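Local atomic coordinates of transcriptional regulatory protein FixJ (Sinorhizobium meliloti, PDB entry 1D5W), a protein that activates transcription of the nitrogen-fixation regulators nifA and fixK once its receiver domain has been switched on by the kinase FixL. Residues Pro77-Thr82 / Glu113-Ala118. The protein carries 3 engineered substitutions. Residues are numbered along the deposited sequence; the frame is centred on the assembly and turned at random.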
loop_
_atom_site.group_PDB
_atom_site.type_symbol
_atom_site.label_atom_id
_atom_site.label_comp_id
_atom_site.label_asym_id
_atom_site.label_seq_id
_atom_site.Cartn_x
_atom_site.Cartn_y
_atom_site.Cartn_z
ATOM N N PRO A 77 -4.014 12.050 -7.696
ATOM C CA PRO A 77 -4.379 11.275 -6.495
ATOM C C PRO A 77 -5.480 10.285 -6.885
ATOM O O PRO A 77 -6.509 10.674 -7.467
ATOM C CB PRO A 77 -4.886 12.339 -5.526
ATOM C CG PRO A 77 -4.135 13.583 -5.952
ATOM C CD PRO A 77 -4.139 13.497 -7.460
ATOM N N SER A 78 -5.275 9.012 -6.565
ATOM C CA SER A 78 -6.235 8.004 -6.955
ATOM C C SER A 78 -6.659 7.050 -5.866
ATOM O O SER A 78 -5.863 6.656 -5.016
ATOM C CB SER A 78 -5.668 7.192 -8.119
ATOM O OG SER A 78 -5.369 8.028 -9.222
ATOM N N ILE A 79 -7.931 6.673 -5.910
ATOM C CA ILE A 79 -8.484 5.731 -4.956
ATOM C C ILE A 79 -9.050 4.588 -5.771
ATOM O O ILE A 79 -9.727 4.814 -6.780
ATOM C CB ILE A 79 -9.620 6.362 -4.116
ATOM C CG1 ILE A 79 -9.067 7.501 -3.256
ATOM C CG2 ILE A 79 -10.279 5.287 -3.240
ATOM C CD1 ILE A 79 -10.109 8.560 -2.929
ATOM N N VAL A 80 -8.754 3.362 -5.364
ATOM C CA VAL A 80 -9.282 2.213 -6.067
ATOM C C VAL A 80 -10.395 1.650 -5.206
ATOM O O VAL A 80 -10.230 1.532 -3.994
ATOM C CB VAL A 80 -8.220 1.115 -6.238
ATOM C CG1 VAL A 80 -8.829 -0.096 -6.952
ATOM C CG2 VAL A 80 -7.031 1.656 -7.002
ATOM N N ILE A 81 -11.544 1.347 -5.802
ATOM C CA ILE A 81 -12.626 0.735 -5.032
ATOM C C ILE A 81 -12.950 -0.557 -5.752
ATOM O O ILE A 81 -12.880 -0.619 -6.979
ATOM C CB ILE A 81 -13.895 1.633 -4.921
ATOM C CG1 ILE A 81 -14.340 2.111 -6.311
ATOM C CG2 ILE A 81 -13.621 2.802 -3.940
ATOM C CD1 ILE A 81 -15.699 2.812 -6.300
ATOM N N THR A 82 -13.287 -1.597 -5.000
ATOM C CA THR A 82 -13.557 -2.891 -5.611
ATOM C C THR A 82 -14.330 -3.844 -4.710
ATOM O O THR A 82 -14.207 -3.817 -3.473
ATOM C CB THR A 82 -12.235 -3.592 -5.979
ATOM O OG1 THR A 82 -12.504 -4.781 -6.738
ATOM C CG2 THR A 82 -11.476 -3.992 -4.693
ATOM N N GLU A 113 -14.782 10.755 2.649
ATOM C CA GLU A 113 -13.597 11.107 3.436
ATOM C C GLU A 113 -12.315 10.781 2.685
ATOM O O GLU A 113 -11.342 11.537 2.747
ATOM C CB GLU A 113 -13.579 10.372 4.784
ATOM C CG GLU A 113 -14.781 10.635 5.666
ATOM C CD GLU A 113 -14.646 9.966 7.030
ATOM O OE1 GLU A 113 -13.867 10.481 7.869
ATOM O OE2 GLU A 113 -15.307 8.923 7.260
ATOM N N ALA A 114 -12.294 9.650 1.988
ATOM C CA ALA A 114 -11.089 9.315 1.249
ATOM C C ALA A 114 -10.907 10.308 0.081
ATOM O O ALA A 114 -9.781 10.672 -0.266
ATOM C CB ALA A 114 -11.153 7.875 0.759
ATOM N N ILE A 115 -12.006 10.777 -0.510
ATOM C CA ILE A 115 -11.855 11.740 -1.599
ATOM C C ILE A 115 -11.349 13.045 -1.020
ATOM O O ILE A 115 -10.431 13.674 -1.566
ATOM C CB ILE A 115 -13.193 11.998 -2.360
ATOM C CG1 ILE A 115 -13.534 10.785 -3.241
ATOM C CG2 ILE A 115 -13.056 13.241 -3.255
ATOM C CD1 ILE A 115 -15.031 10.623 -3.553
ATOM N N GLU A 116 -11.937 13.460 0.097
ATOM C CA GLU A 116 -11.508 14.704 0.730
ATOM C C GLU A 116 -10.009 14.609 1.062
ATOM O O GLU A 116 -9.243 15.557 0.853
ATOM C CB GLU A 116 -12.320 14.956 1.998
ATOM C CG GLU A 116 -13.744 15.447 1.754
ATOM C CD GLU A 116 -14.613 15.342 3.005
ATOM O OE1 GLU A 116 -15.716 15.940 3.029
ATOM O OE2 GLU A 116 -14.195 14.646 3.963
ATOM N N ARG A 117 -9.600 13.448 1.566
ATOM C CA ARG A 117 -8.202 13.207 1.908
ATOM C C ARG A 117 -7.304 13.297 0.683
ATOM O O ARG A 117 -6.324 14.037 0.685
ATOM C CB ARG A 117 -8.033 11.824 2.552
ATOM C CG ARG A 117 -7.750 11.890 4.023
ATOM C CD ARG A 117 -7.303 10.553 4.581
ATOM N NE ARG A 117 -6.654 10.754 5.874
ATOM C CZ ARG A 117 -5.508 11.412 6.041
ATOM N NH1 ARG A 117 -4.872 11.930 4.993
ATOM N NH2 ARG A 117 -5.005 11.571 7.257
ATOM N N ALA A 118 -7.633 12.532 -0.355
ATOM C CA ALA A 118 -6.841 12.544 -1.581
ATOM C C ALA A 118 -6.749 13.942 -2.215
ATOM O O ALA A 118 -5.763 14.254 -2.897
ATOM C CB ALA A 118 -7.424 11.561 -2.593
#
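Strand 78-82 and helix 113-118 run nearly antiparallel, their N-to-C directions 157° apart and their axes approaching to 9.0 Å, with Ile79 set against Ala114 and Pro77 against Ala118. How a branched strand residue can fit into a small-residue patch on a helix is well illustrated by Ile79. Its CG1 is anti to the carbonyl carbon (chi1 -64°) and chi2 of 153° extends the chain, bringing CD1 onto the helix surface. This single methyl does all the touching from Ile79: Ile79 CD1 lies 3.9 Å from Ala114 CB, 4.0 Å from Ala118 CB and 4.1 Å from Ile115 CG1. Ile79 CD1 also comes within 3.4 Å of Ala114 O, a carbonyl oxygen already engaged by Ala118 N in the helix. The two alanines, one turn apart, have short side chains that let the methyl settle against the backbone itself. Pro77 makes the second meeting, just before the strand starts; Pro77 CB lies 4.0 Å from Ala118 CB and 3.4 Å from Ala118 O, and the ring's CG approaches that oxygen too. Ala118 CB thus touches both Pro77 and Ile79. No hydrogen bond crosses the interface, which is apolar and largely buried. Around it, Val52 touches Ile115, Val50 touches Ala118 and Ile102 touches Ala114, so the helix also rests on the two neighbouring strands. On the other face of the sheet, helix 62-71 covers Ser78 and Val80 through Leu66. Such helix-on-sheet packing is characteristic of the CheY-like receiver domain, a five-stranded parallel alpha/beta fold whose last helix, 108-119, lies over strands 49-52, 78-82 and 100-103.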